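Local structure of transcriptional repressor (Vibrio fischeri, 3KV1) at residues Q14-K19 with A258-A263. The protein probably binds a sugar effector and regulates transcription as a repressor of the SorC family. Sequence-based numbering, arbitrary orientation.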
loop_
_atom_site.group_PDB
_atom_site.type_symbol
_atom_site.label_atom_id
_atom_site.label_comp_id
_atom_site.label_asym_id
_atom_site.label_seq_id
_atom_site.Cartn_x
_atom_site.Cartn_y
_atom_site.Cartn_z
ATOM N N GLN A 14 -27.959 19.840 -18.161
ATOM C CA GLN A 14 -27.994 21.291 -18.087
ATOM C C GLN A 14 -28.735 21.751 -16.834
ATOM O O GLN A 14 -28.269 22.653 -16.137
ATOM C CB GLN A 14 -28.637 21.869 -19.351
ATOM C CG GLN A 14 -28.013 21.317 -20.625
ATOM C CD GLN A 14 -28.665 21.850 -21.891
ATOM O OE1 GLN A 14 -29.357 22.872 -21.868
ATOM N NE2 GLN A 14 -28.447 21.154 -23.006
ATOM N N LYS A 15 -29.875 21.117 -16.533
ATOM C CA LYS A 15 -30.639 21.465 -15.343
ATOM C C LYS A 15 -29.867 21.165 -14.070
ATOM O O LYS A 15 -29.899 21.959 -13.115
ATOM C CB LYS A 15 -31.995 20.749 -15.324
ATOM C CG LYS A 15 -32.997 21.298 -16.360
ATOM C CD LYS A 15 -34.262 20.418 -16.436
ATOM C CE LYS A 15 -35.242 20.904 -17.508
ATOM N NZ LYS A 15 -36.427 19.996 -17.604
ATOM N N LEU A 16 -29.185 20.015 -14.044
ATOM C CA LEU A 16 -28.369 19.652 -12.883
ATOM C C LEU A 16 -27.206 20.630 -12.647
ATOM O O LEU A 16 -26.943 21.051 -11.524
ATOM C CB LEU A 16 -27.794 18.245 -13.053
ATOM C CG LEU A 16 -28.775 17.095 -12.848
ATOM C CD1 LEU A 16 -28.054 15.778 -13.068
ATOM C CD2 LEU A 16 -29.373 17.169 -11.425
ATOM N N VAL A 17 -26.511 20.969 -13.725
ATOM C CA VAL A 17 -25.403 21.896 -13.665
ATOM C C VAL A 17 -25.877 23.223 -13.103
ATOM O O VAL A 17 -25.257 23.778 -12.198
ATOM C CB VAL A 17 -24.767 22.083 -15.055
ATOM C CG1 VAL A 17 -23.912 23.370 -15.113
ATOM C CG2 VAL A 17 -23.937 20.844 -15.425
ATOM N N GLU A 18 -27.010 23.702 -13.604
ATOM C CA GLU A 18 -27.535 24.979 -13.160
ATOM C C GLU A 18 -27.986 24.902 -11.714
ATOM O O GLU A 18 -27.685 25.776 -10.914
ATOM C CB GLU A 18 -28.704 25.402 -14.050
ATOM C CG GLU A 18 -28.696 26.873 -14.381
ATOM C CD GLU A 18 -29.998 27.334 -15.009
ATOM O OE1 GLU A 18 -30.926 26.501 -15.156
ATOM O OE2 GLU A 18 -30.093 28.536 -15.349
ATOM N N LYS A 19 -28.707 23.840 -11.377
ATOM C CA LYS A 19 -29.302 23.734 -10.059
ATOM C C LYS A 19 -28.273 23.525 -8.945
ATOM O O LYS A 19 -28.447 24.048 -7.843
ATOM C CB LYS A 19 -30.350 22.601 -10.048
ATOM C CG LYS A 19 -31.313 22.645 -8.879
ATOM C CD LYS A 19 -32.242 23.844 -9.038
ATOM C CE LYS A 19 -33.385 23.811 -8.044
ATOM N NZ LYS A 19 -34.030 25.149 -7.892
ATOM N N ALA A 258 -34.816 12.410 -9.742
ATOM C CA ALA A 258 -35.079 12.461 -8.294
ATOM C C ALA A 258 -34.513 13.732 -7.650
ATOM O O ALA A 258 -35.196 14.365 -6.822
ATOM C CB ALA A 258 -34.494 11.221 -7.584
ATOM N N LEU A 259 -33.280 14.078 -8.031
ATOM C CA LEU A 259 -32.558 15.246 -7.498
ATOM C C LEU A 259 -33.272 16.536 -7.877
ATOM O O LEU A 259 -33.411 17.439 -7.043
ATOM C CB LEU A 259 -31.142 15.290 -8.043
ATOM C CG LEU A 259 -30.276 14.121 -7.540
ATOM C CD1 LEU A 259 -28.967 14.112 -8.288
ATOM C CD2 LEU A 259 -30.079 14.200 -6.031
ATOM N N LEU A 260 -33.716 16.622 -9.138
ATOM C CA LEU A 260 -34.408 17.822 -9.610
ATOM C C LEU A 260 -35.757 17.970 -8.927
ATOM O O LEU A 260 -36.186 19.083 -8.605
ATOM C CB LEU A 260 -34.558 17.825 -11.135
ATOM C CG LEU A 260 -33.208 17.926 -11.855
ATOM C CD1 LEU A 260 -33.408 17.706 -13.356
ATOM C CD2 LEU A 260 -32.557 19.279 -11.565
ATOM N N ASN A 261 -36.448 16.848 -8.735
ATOM C CA ASN A 261 -37.682 16.856 -7.972
ATOM C C ASN A 261 -37.485 17.281 -6.526
ATOM O O ASN A 261 -38.239 18.107 -6.013
ATOM C CB ASN A 261 -38.334 15.473 -8.024
ATOM C CG ASN A 261 -39.734 15.471 -7.468
ATOM O OD1 ASN A 261 -40.630 16.159 -7.993
ATOM N ND2 ASN A 261 -39.954 14.665 -6.431
ATOM N N LEU A 262 -36.468 16.723 -5.866
ATOM C CA LEU A 262 -36.202 17.065 -4.471
ATOM C C LEU A 262 -35.859 18.563 -4.343
ATOM O O LEU A 262 -36.280 19.232 -3.397
ATOM C CB LEU A 262 -35.006 16.245 -3.943
ATOM C CG LEU A 262 -35.273 14.750 -3.743
ATOM C CD1 LEU A 262 -33.980 13.977 -3.386
ATOM C CD2 LEU A 262 -36.350 14.576 -2.665
ATOM N N ALA A 263 -35.076 19.081 -5.289
ATOM C CA ALA A 263 -34.678 20.490 -5.259
ATOM C C ALA A 263 -35.849 21.439 -5.526
ATOM O O ALA A 263 -35.991 22.467 -4.853
ATOM C CB ALA A 263 -33.524 20.749 -6.254
#
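The first and last modelled helices of the putative sugar-binding domain, 10-20 and 253-264, pack together at the edge of its alpha/beta fold, next to strands 24-28 and 248-252, which pair in parallel. The axes of 14-19 and 258-263 come within 10.5 Å and cross at 43°, a spacing bridged by aliphatic side chains. Leu260 makes the largest contribution from helix 253-264. With CG anti to its carbonyl carbon, it sends both methyls towards helix 10-20. Its CD2 meets Leu16 CD2 at 3.8 Å, the two leucines crossing almost perpendicularly, while its CD1 rests 3.9 Å from Lys15 CB. Leu16 CD2 also lies 4.3 Å from Leu259 CB; beneath, Leu16 touches Ala25 and Ile27 of strand 24-28, and Leu259 packs against helix 234-242, so the inner side is buried. On the solvent side the contact is made by lysine methylenes. Lys15 runs extended past Leu260 and carries its amine away from 258-263. Lys19 starts with CG anti to the backbone N (chi1 -163°) and bends at chi2 (69°), laying its chain over Ala263, whose CB sits 3.9 Å from Lys19 CG and only 3.5 Å from Lys19 CE.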